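Local coordinates for protein aldehyde dehydrogenase (Staphylococcus aureus, PDB 6K10) that probably oxidises 4,4'-diaponeurosporen-4-al to 4,4'-diaponeurosporenoic acid with NAD+ in the biosynthesis of the carotenoid staphyloxanthin, at residues P97-P102 with K461-N466; I202-A207 with V214-G219. The protein carries 1 engineered substitution. One frame throughout, in Å; residues are numbered along the deposited sequence.

Contact 1: residues P97-P102 with K461-N466; sequences PLYLFP and KAFFKN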
ATOM      1  N   PRO A  97      -0.439 -20.395 -15.270  1.00 33.95           N
ATOM      2  CA  PRO A  97      -1.505 -21.327 -15.646  1.00 35.86           C
ATOM      3  C   PRO A  97      -1.256 -21.933 -17.017  1.00 33.80           C
ATOM      4  O   PRO A  97      -0.565 -21.356 -17.860  1.00 32.44           O
ATOM      5  CB  PRO A  97      -2.758 -20.449 -15.641  1.00 37.73           C
ATOM      6  CG  PRO A  97      -2.246 -19.056 -15.831  1.00 40.21           C
ATOM      7  CD  PRO A  97      -0.923 -19.011 -15.142  1.00 36.70           C
ATOM      8  N   LEU A  98      -1.835 -23.119 -17.225  1.00 34.33           N
ATOM      9  CA  LEU A  98      -1.582 -23.880 -18.446  1.00 34.50           C
ATOM     10  C   LEU A  98      -1.877 -23.067 -19.700  1.00 32.27           C
ATOM     11  O   LEU A  98      -1.114 -23.115 -20.671  1.00 32.11           O
ATOM     12  CB  LEU A  98      -2.417 -25.162 -18.449  1.00 36.44           C
ATOM     13  CG  LEU A  98      -2.455 -25.914 -19.784  1.00 38.20           C
ATOM     14  CD1 LEU A  98      -1.059 -26.351 -20.224  1.00 38.85           C
ATOM     15  CD2 LEU A  98      -3.408 -27.100 -19.729  1.00 38.47           C
ATOM     16  N   TYR A  99      -2.978 -22.312 -19.702  1.00 31.59           N
ATOM     17  CA  TYR A  99      -3.377 -21.612 -20.918  1.00 31.28           C
ATOM     18  C   TYR A  99      -2.368 -20.551 -21.340  1.00 28.86           C
ATOM     19  O   TYR A  99      -2.394 -20.118 -22.496  1.00 30.39           O
ATOM     20  CB  TYR A  99      -4.767 -20.994 -20.748  1.00 35.92           C
ATOM     21  CG  TYR A  99      -4.891 -19.944 -19.664  1.00 38.81           C
ATOM     22  CD1 TYR A  99      -4.670 -18.601 -19.941  1.00 40.38           C
ATOM     23  CD2 TYR A  99      -5.270 -20.290 -18.372  1.00 40.47           C
ATOM     24  CE1 TYR A  99      -4.799 -17.635 -18.959  1.00 42.17           C
ATOM     25  CE2 TYR A  99      -5.407 -19.330 -17.384  1.00 41.29           C
ATOM     26  CZ  TYR A  99      -5.164 -18.005 -17.682  1.00 42.40           C
ATOM     27  OH  TYR A  99      -5.292 -17.045 -16.704  1.00 43.26           O
ATOM     28  N   LEU A 100      -1.474 -20.132 -20.444  1.00 28.73           N
ATOM     29  CA  LEU A 100      -0.426 -19.187 -20.804  1.00 29.00           C
ATOM     30  C   LEU A 100       0.893 -19.857 -21.169  1.00 28.05           C
ATOM     31  O   LEU A 100       1.798 -19.171 -21.654  1.00 27.01           O
ATOM     32  CB  LEU A 100      -0.188 -18.191 -19.663  1.00 30.33           C
ATOM     33  CG  LEU A 100      -1.309 -17.187 -19.398  1.00 31.17           C
ATOM     34  CD1 LEU A 100      -0.844 -16.114 -18.429  1.00 31.54           C
ATOM     35  CD2 LEU A 100      -1.792 -16.567 -20.702  1.00 31.80           C
ATOM     36  N   PHE A 101       1.027 -21.162 -20.946  1.00 25.89           N
ATOM     37  CA  PHE A 101       2.222 -21.905 -21.342  1.00 27.13           C
ATOM     38  C   PHE A 101       2.502 -21.640 -22.823  1.00 30.00           C
ATOM     39  O   PHE A 101       1.571 -21.619 -23.629  1.00 41.87           O
ATOM     40  CB  PHE A 101       2.032 -23.404 -21.069  1.00 26.21           C
ATOM     41  CG  PHE A 101       3.252 -24.237 -21.338  1.00 26.25           C
ATOM     42  CD1 PHE A 101       3.529 -24.705 -22.611  1.00 28.05           C
ATOM     43  CD2 PHE A 101       4.124 -24.553 -20.310  1.00 28.69           C
ATOM     44  CE1 PHE A 101       4.658 -25.465 -22.855  1.00 27.83           C
ATOM     45  CE2 PHE A 101       5.252 -25.316 -20.547  1.00 28.72           C
ATOM     46  CZ  PHE A 101       5.517 -25.772 -21.821  1.00 26.57           C
ATOM     47  N   PRO A 102       3.780 -21.449 -23.201  1.00 28.31           N
ATOM     48  CA  PRO A 102       5.052 -21.601 -22.481  1.00 29.28           C
ATOM     49  C   PRO A 102       5.549 -20.388 -21.689  1.00 26.50           C
ATOM     50  O   PRO A 102       6.752 -20.297 -21.439  1.00 25.92           O
ATOM     51  CB  PRO A 102       6.032 -21.894 -23.615  1.00 29.35           C
ATOM     52  CG  PRO A 102       5.504 -21.071 -24.743  1.00 27.62           C
ATOM     53  CD  PRO A 102       4.002 -21.102 -24.616  1.00 27.82           C
ATOM     54  N   LYS A 461     -14.525 -18.057 -25.900  1.00 28.84           N
ATOM     55  CA  LYS A 461     -15.622 -18.005 -24.939  1.00 29.66           C
ATOM     56  C   LYS A 461     -15.688 -19.284 -24.117  1.00 30.37           C
ATOM     57  O   LYS A 461     -15.849 -19.240 -22.892  1.00 32.04           O
ATOM     58  CB  LYS A 461     -16.952 -17.762 -25.652  1.00 26.95           C
ATOM     59  CG  LYS A 461     -18.148 -17.826 -24.711  1.00 25.67           C
ATOM     60  CD  LYS A 461     -19.409 -17.255 -25.338  1.00 29.52           C
ATOM     61  CE  LYS A 461     -20.580 -17.365 -24.373  1.00 28.89           C
ATOM     62  NZ  LYS A 461     -21.842 -16.821 -24.940  1.00 29.05           N
ATOM     63  N   ALA A 462     -15.564 -20.437 -24.780  1.00 31.24           N
ATOM     64  CA  ALA A 462     -15.596 -21.708 -24.064  1.00 33.41           C
ATOM     65  C   ALA A 462     -14.489 -21.780 -23.021  1.00 34.80           C
ATOM     66  O   ALA A 462     -14.687 -22.331 -21.931  1.00 35.58           O
ATOM     67  CB  ALA A 462     -15.485 -22.870 -25.051  1.00 31.85           C
ATOM     68  N   PHE A 463     -13.319 -21.214 -23.328  1.00 33.89           N
ATOM     69  CA  PHE A 463     -12.222 -21.215 -22.365  1.00 34.65           C
ATOM     70  C   PHE A 463     -12.596 -20.459 -21.095  1.00 33.76           C
ATOM     71  O   PHE A 463     -12.392 -20.954 -19.981  1.00 31.26           O
ATOM     72  CB  PHE A 463     -10.962 -20.613 -22.984  1.00 35.09           C
ATOM     73  CG  PHE A 463      -9.938 -20.213 -21.963  1.00 36.11           C
ATOM     74  CD1 PHE A 463      -9.216 -21.175 -21.279  1.00 35.35           C
ATOM     75  CD2 PHE A 463      -9.723 -18.879 -21.664  1.00 36.08           C
ATOM     76  CE1 PHE A 463      -8.286 -20.814 -20.328  1.00 34.95           C
ATOM     77  CE2 PHE A 463      -8.793 -18.511 -20.714  1.00 35.65           C
ATOM     78  CZ  PHE A 463      -8.076 -19.479 -20.045  1.00 34.98           C
ATOM     79  N   PHE A 464     -13.137 -19.248 -21.243  1.00 32.35           N
ATOM     80  CA  PHE A 464     -13.461 -18.437 -20.075  1.00 34.05           C
ATOM     81  C   PHE A 464     -14.686 -18.939 -19.321  1.00 36.47           C
ATOM     82  O   PHE A 464     -14.931 -18.477 -18.202  1.00 38.56           O
ATOM     83  CB  PHE A 464     -13.675 -16.978 -20.484  1.00 33.63           C
ATOM     84  CG  PHE A 464     -12.409 -16.267 -20.873  1.00 32.95           C
ATOM     85  CD1 PHE A 464     -11.484 -15.900 -19.911  1.00 32.99           C
ATOM     86  CD2 PHE A 464     -12.153 -15.954 -22.196  1.00 32.26           C
ATOM     87  CE1 PHE A 464     -10.320 -15.242 -20.264  1.00 31.81           C
ATOM     88  CE2 PHE A 464     -10.991 -15.299 -22.556  1.00 32.03           C
ATOM     89  CZ  PHE A 464     -10.074 -14.942 -21.588  1.00 32.48           C
ATOM     90  N   LYS A 465     -15.449 -19.871 -19.892  1.00 39.61           N
ATOM     91  CA  LYS A 465     -16.652 -20.382 -19.251  1.00 41.97           C
ATOM     92  C   LYS A 465     -16.569 -21.859 -18.887  1.00 46.48           C
ATOM     93  O   LYS A 465     -17.544 -22.403 -18.355  1.00 44.87           O
ATOM     94  CB  LYS A 465     -17.871 -20.136 -20.150  1.00 42.56           C
ATOM     95  CG  LYS A 465     -18.118 -18.660 -20.414  1.00 41.53           C
ATOM     96  CD  LYS A 465     -19.462 -18.420 -21.066  1.00 40.11           C
ATOM     97  CE  LYS A 465     -20.588 -18.561 -20.061  1.00 36.13           C
ATOM     98  NZ  LYS A 465     -21.915 -18.547 -20.732  1.00 33.50           N
ATOM     99  N   ASN A 466     -15.448 -22.522 -19.155  1.00 48.85           N
ATOM    100  CA  ASN A 466     -15.224 -23.875 -18.654  1.00 50.50           C
ATOM    101  C   ASN A 466     -14.233 -23.842 -17.496  1.00 52.43           C
ATOM    102  O   ASN A 466     -14.276 -22.941 -16.658  1.00 54.04           O
ATOM    103  CB  ASN A 466     -14.714 -24.802 -19.761  1.00 49.55           C
ATOM    104  CG  ASN A 466     -15.812 -25.240 -20.712  1.00 50.69           C
ATOM    105  OD1 ASN A 466     -16.257 -26.389 -20.676  1.00 51.90           O
ATOM    106  ND2 ASN A 466     -16.250 -24.328 -21.571  1.00 50.12           N
TER
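Phe463 drives the outer end of its ring into one face of Tyr99, and this single aromatic pair makes up the whole contact, 109 Å² counted over both sides. The ring centroids lie 4.7 Å apart with the planes inclined at 60°, an edge-to-face pair in which phenylalanine supplies the edge and tyrosine the face. The touch is not centred: Phe463 CZ stands 3.2 Å from Tyr99 CG, toward the rim of the tyrosine ring nearest its CB. Beside it, Phe463 CE1 reaches Tyr99 CB at 3.5 Å, while Phe463 CE2 stays farther from the tyrosine, 4.2 Å from Tyr99 CD1. The Tyr99 OH makes a weak hydrogen bond to the carbonyl of Ala405 of the second subunit. The pair joins the C-terminal helix 457-465 to the connection between strands 92-94 and 104-118; this connection lies on the arm projecting from the body of the subunit, as in dimeric members of the aldehyde dehydrogenase family, and strand 104-118 leads from the arm back into the body's sheet. On the arm side, a short 3-10 turn at 98-100, closed by the bond from Leu100 N to Pro97 O (3.0 Å), presents the tyrosine; its CG sits between the backbone N and the carbonyl carbon (chi1 62°), which turns one ring face to Phe463. Behind Phe463, its CD2 lies 3.6 Å above the centre of the Phe464 ring, so the two neighbouring rings pack on each other. At the chain terminus Asn466 ND2 donates to the carbonyl oxygen of Ala462 at 2.6 Å, folding the last side chain back onto the carbonyl four residues earlier. Phe464 packs on Gly72 of the second subunit, and Lys461 forms a salt bridge with Glu48 of that same subunit.

Contact 2: residues I202-A207 with V214-G219; sequences IVYQAA and VTLEMG
Tyr204 reaches from helix 202-207 across to the strand and is gripped by two aliphatic side chains, Val214 and Leu216. Its CB starts against Leu216 CD1 at 3.7 Å, and CG meets the same methyl. That methyl lies 4.2 Å from the ring centroid and 30° off the normal, an off-centre CH-pi contact. Farther out, CD1 of Tyr204 presses on Val214 CG2 at 3.3 Å, and CE1 touches the same methyl at 3.4 Å. The tip leaves the two segments: OH hydrogen-bonds the carbonyl oxygen of Val212 of the second subunit, so the side chain runs from the helix-strand packing to the dimer interface. With CG trans to the backbone N (chi1 -175°), the tyrosine is swung toward the strand, and its side chain crosses those of Val214 and Leu216 at about a right angle. Val214 divides its branches, CG2 going to the tyrosine and CG1 to Ala207 CB at 3.6 Å, while Leu216 CD2 makes a looser contact with Val203 CG1 at 4.3 Å. On the strand, Val214 and Leu216 point toward the helix and Thr215 away from it. Glu217, predicted to be an active-site residue, follows directly. Helix 197-209 and strand 214-217 run antiparallel as the second half of a beta-alpha-beta unit begun by strand 190-194; Val203 also packs on that strand and on helix 177-184, and Met419 of strand 418-419 touches Tyr204, Val214 and Leu216.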
ATOM      1  N   ILE A 202      -0.422  16.828   6.944  1.00 23.31           N
ATOM      2  CA  ILE A 202       0.441  17.731   6.182  1.00 25.39           C
ATOM      3  C   ILE A 202       1.390  16.935   5.292  1.00 22.29           C
ATOM      4  O   ILE A 202       1.574  17.249   4.111  1.00 21.28           O
ATOM      5  CB  ILE A 202       1.213  18.666   7.135  1.00 28.73           C
ATOM      6  CG1 ILE A 202       0.244  19.547   7.924  1.00 31.86           C
ATOM      7  CG2 ILE A 202       2.222  19.517   6.366  1.00 26.61           C
ATOM      8  CD1 ILE A 202       0.904  20.338   9.045  1.00 34.11           C
ATOM      9  N   VAL A 203       2.016  15.898   5.854  1.00 22.71           N
ATOM     10  CA  VAL A 203       2.919  15.038   5.089  1.00 23.35           C
ATOM     11  C   VAL A 203       2.202  14.450   3.882  1.00 21.58           C
ATOM     12  O   VAL A 203       2.739  14.417   2.769  1.00 24.22           O
ATOM     13  CB  VAL A 203       3.486  13.927   5.996  1.00 23.98           C
ATOM     14  CG1 VAL A 203       4.233  12.886   5.177  1.00 25.12           C
ATOM     15  CG2 VAL A 203       4.378  14.518   7.077  1.00 25.04           C
ATOM     16  N   TYR A 204       0.970  13.994   4.084  1.00 19.64           N
ATOM     17  CA  TYR A 204       0.270  13.233   3.062  1.00 22.02           C
ATOM     18  C   TYR A 204      -0.369  14.124   2.003  1.00 25.68           C
ATOM     19  O   TYR A 204      -0.555  13.676   0.867  1.00 28.73           O
ATOM     20  CB  TYR A 204      -0.754  12.329   3.751  1.00 23.76           C
ATOM     21  CG  TYR A 204      -1.508  11.383   2.857  1.00 22.97           C
ATOM     22  CD1 TYR A 204      -0.833  10.469   2.067  1.00 25.41           C
ATOM     23  CD2 TYR A 204      -2.891  11.308   2.903  1.00 24.72           C
ATOM     24  CE1 TYR A 204      -1.515   9.568   1.272  1.00 22.94           C
ATOM     25  CE2 TYR A 204      -3.583  10.401   2.123  1.00 25.33           C
ATOM     26  CZ  TYR A 204      -2.889   9.536   1.307  1.00 25.13           C
ATOM     27  OH  TYR A 204      -3.579   8.634   0.528  1.00 24.09           O
ATOM     28  N   GLN A 205      -0.684  15.376   2.338  1.00 23.81           N
ATOM     29  CA  GLN A 205      -1.097  16.326   1.309  1.00 23.67           C
ATOM     30  C   GLN A 205       0.093  16.781   0.476  1.00 22.51           C
ATOM     31  O   GLN A 205      -0.018  16.932  -0.747  1.00 23.21           O
ATOM     32  CB  GLN A 205      -1.796  17.524   1.952  1.00 26.27           C
ATOM     33  CG  GLN A 205      -3.144  17.190   2.575  1.00 33.12           C
ATOM     34  CD  GLN A 205      -3.706  18.335   3.397  1.00 38.33           C
ATOM     35  OE1 GLN A 205      -3.852  18.227   4.615  1.00 42.75           O
ATOM     36  NE2 GLN A 205      -4.022  19.440   2.734  1.00 39.57           N
ATOM     37  N   ALA A 206       1.243  17.002   1.120  1.00 23.54           N
ATOM     38  CA  ALA A 206       2.444  17.397   0.391  1.00 25.11           C
ATOM     39  C   ALA A 206       2.891  16.295  -0.559  1.00 25.32           C
ATOM     40  O   ALA A 206       3.224  16.554  -1.722  1.00 24.57           O
ATOM     41  CB  ALA A 206       3.561  17.744   1.375  1.00 23.75           C
ATOM     42  N   ALA A 207       2.904  15.052  -0.074  1.00 21.07           N
ATOM     43  CA  ALA A 207       3.289  13.927  -0.919  1.00 21.50           C
ATOM     44  C   ALA A 207       2.327  13.755  -2.085  1.00 23.76           C
ATOM     45  O   ALA A 207       2.741  13.381  -3.189  1.00 25.87           O
ATOM     46  CB  ALA A 207       3.354  12.649  -0.087  1.00 22.76           C
ATOM     47  N   VAL A 214       3.093   6.744   0.317  1.00 19.72           N
ATOM     48  CA  VAL A 214       3.423   6.956   1.719  1.00 19.40           C
ATOM     49  C   VAL A 214       3.006   5.764   2.563  1.00 19.96           C
ATOM     50  O   VAL A 214       2.145   4.963   2.191  1.00 22.92           O
ATOM     51  CB  VAL A 214       2.756   8.217   2.312  1.00 20.88           C
ATOM     52  CG1 VAL A 214       3.015   9.440   1.450  1.00 21.55           C
ATOM     53  CG2 VAL A 214       1.276   7.968   2.513  1.00 19.75           C
ATOM     54  N   THR A 215       3.639   5.671   3.727  1.00 19.14           N
ATOM     55  CA  THR A 215       3.132   4.920   4.863  1.00 18.85           C
ATOM     56  C   THR A 215       2.984   5.893   6.022  1.00 20.10           C
ATOM     57  O   THR A 215       3.918   6.639   6.332  1.00 19.92           O
ATOM     58  CB  THR A 215       4.065   3.765   5.238  1.00 20.73           C
ATOM     59  OG1 THR A 215       3.923   2.708   4.280  1.00 22.11           O
ATOM     60  CG2 THR A 215       3.726   3.233   6.623  1.00 20.73           C
ATOM     61  N   LEU A 216       1.807   5.905   6.641  1.00 20.98           N
ATOM     62  CA  LEU A 216       1.511   6.804   7.749  1.00 20.80           C
ATOM     63  C   LEU A 216       1.139   5.984   8.975  1.00 23.28           C
ATOM     64  O   LEU A 216       0.184   5.203   8.938  1.00 23.67           O
ATOM     65  CB  LEU A 216       0.377   7.768   7.388  1.00 18.60           C
ATOM     66  CG  LEU A 216       0.484   8.555   6.082  1.00 21.96           C
ATOM     67  CD1 LEU A 216      -0.808   9.321   5.834  1.00 20.80           C
ATOM     68  CD2 LEU A 216       1.683   9.498   6.081  1.00 24.16           C
ATOM     69  N   GLU A 217       1.897   6.163  10.055  1.00 20.76           N
ATOM     70  CA  GLU A 217       1.612   5.565  11.356  1.00 19.99           C
ATOM     71  C   GLU A 217       1.158   6.694  12.267  1.00 20.14           C
ATOM     72  O   GLU A 217       1.982   7.497  12.712  1.00 21.55           O
ATOM     73  CB  GLU A 217       2.850   4.862  11.923  1.00 22.25           C
ATOM     74  CG  GLU A 217       3.359   3.696  11.094  1.00 23.99           C
ATOM     75  CD  GLU A 217       2.653   2.386  11.399  1.00 28.08           C
ATOM     76  OE1 GLU A 217       1.894   2.331  12.388  1.00 29.10           O
ATOM     77  OE2 GLU A 217       2.852   1.405  10.647  1.00 24.56           O
ATOM     78  N   MET A 218      -0.144   6.775  12.523  1.00 21.39           N
ATOM     79  CA  MET A 218      -0.634   7.921  13.281  1.00 21.16           C
ATOM     80  C   MET A 218      -1.263   7.495  14.607  1.00 24.49           C
ATOM     81  O   MET A 218      -0.711   6.630  15.300  1.00 28.70           O
ATOM     82  CB  MET A 218      -1.590   8.745  12.414  1.00 20.78           C
ATOM     83  CG  MET A 218      -0.851   9.379  11.224  1.00 22.71           C
ATOM     84  SD  MET A 218      -1.816  10.213   9.949  1.00 26.31           S
ATOM     85  CE  MET A 218      -2.882   8.903   9.365  1.00 23.95           C
ATOM     86  N   GLY A 219      -2.386   8.103  14.989  1.00 23.37           N
ATOM     87  CA  GLY A 219      -2.823   8.032  16.365  1.00 27.91           C
ATOM     88  C   GLY A 219      -4.314   7.766  16.499  1.00 29.12           C
ATOM     89  O   GLY A 219      -4.953   7.157  15.636  1.00 29.03           O
TER

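Contacts 1 and 2 are far apart, with centres about 43 Å from each other and nearest atoms about 30 Å apart. Contact 2 lies in the body, about 13 Å from the centre of the chain; contact 1 sits on the projecting arm, about 43 Å from that centre. Along the chain, 97-102 comes first, then 202-207 and 214-219, and 461-466 closes the sequence. One mixed sheet links the regions: strand 104-118, which follows the first segment of contact 1, pairs with 190-194, and that strand pairs with 214-217, which carries the predicted active-site residue Glu217. The second subunit is met both at the arm and at helix 197-209 in the body.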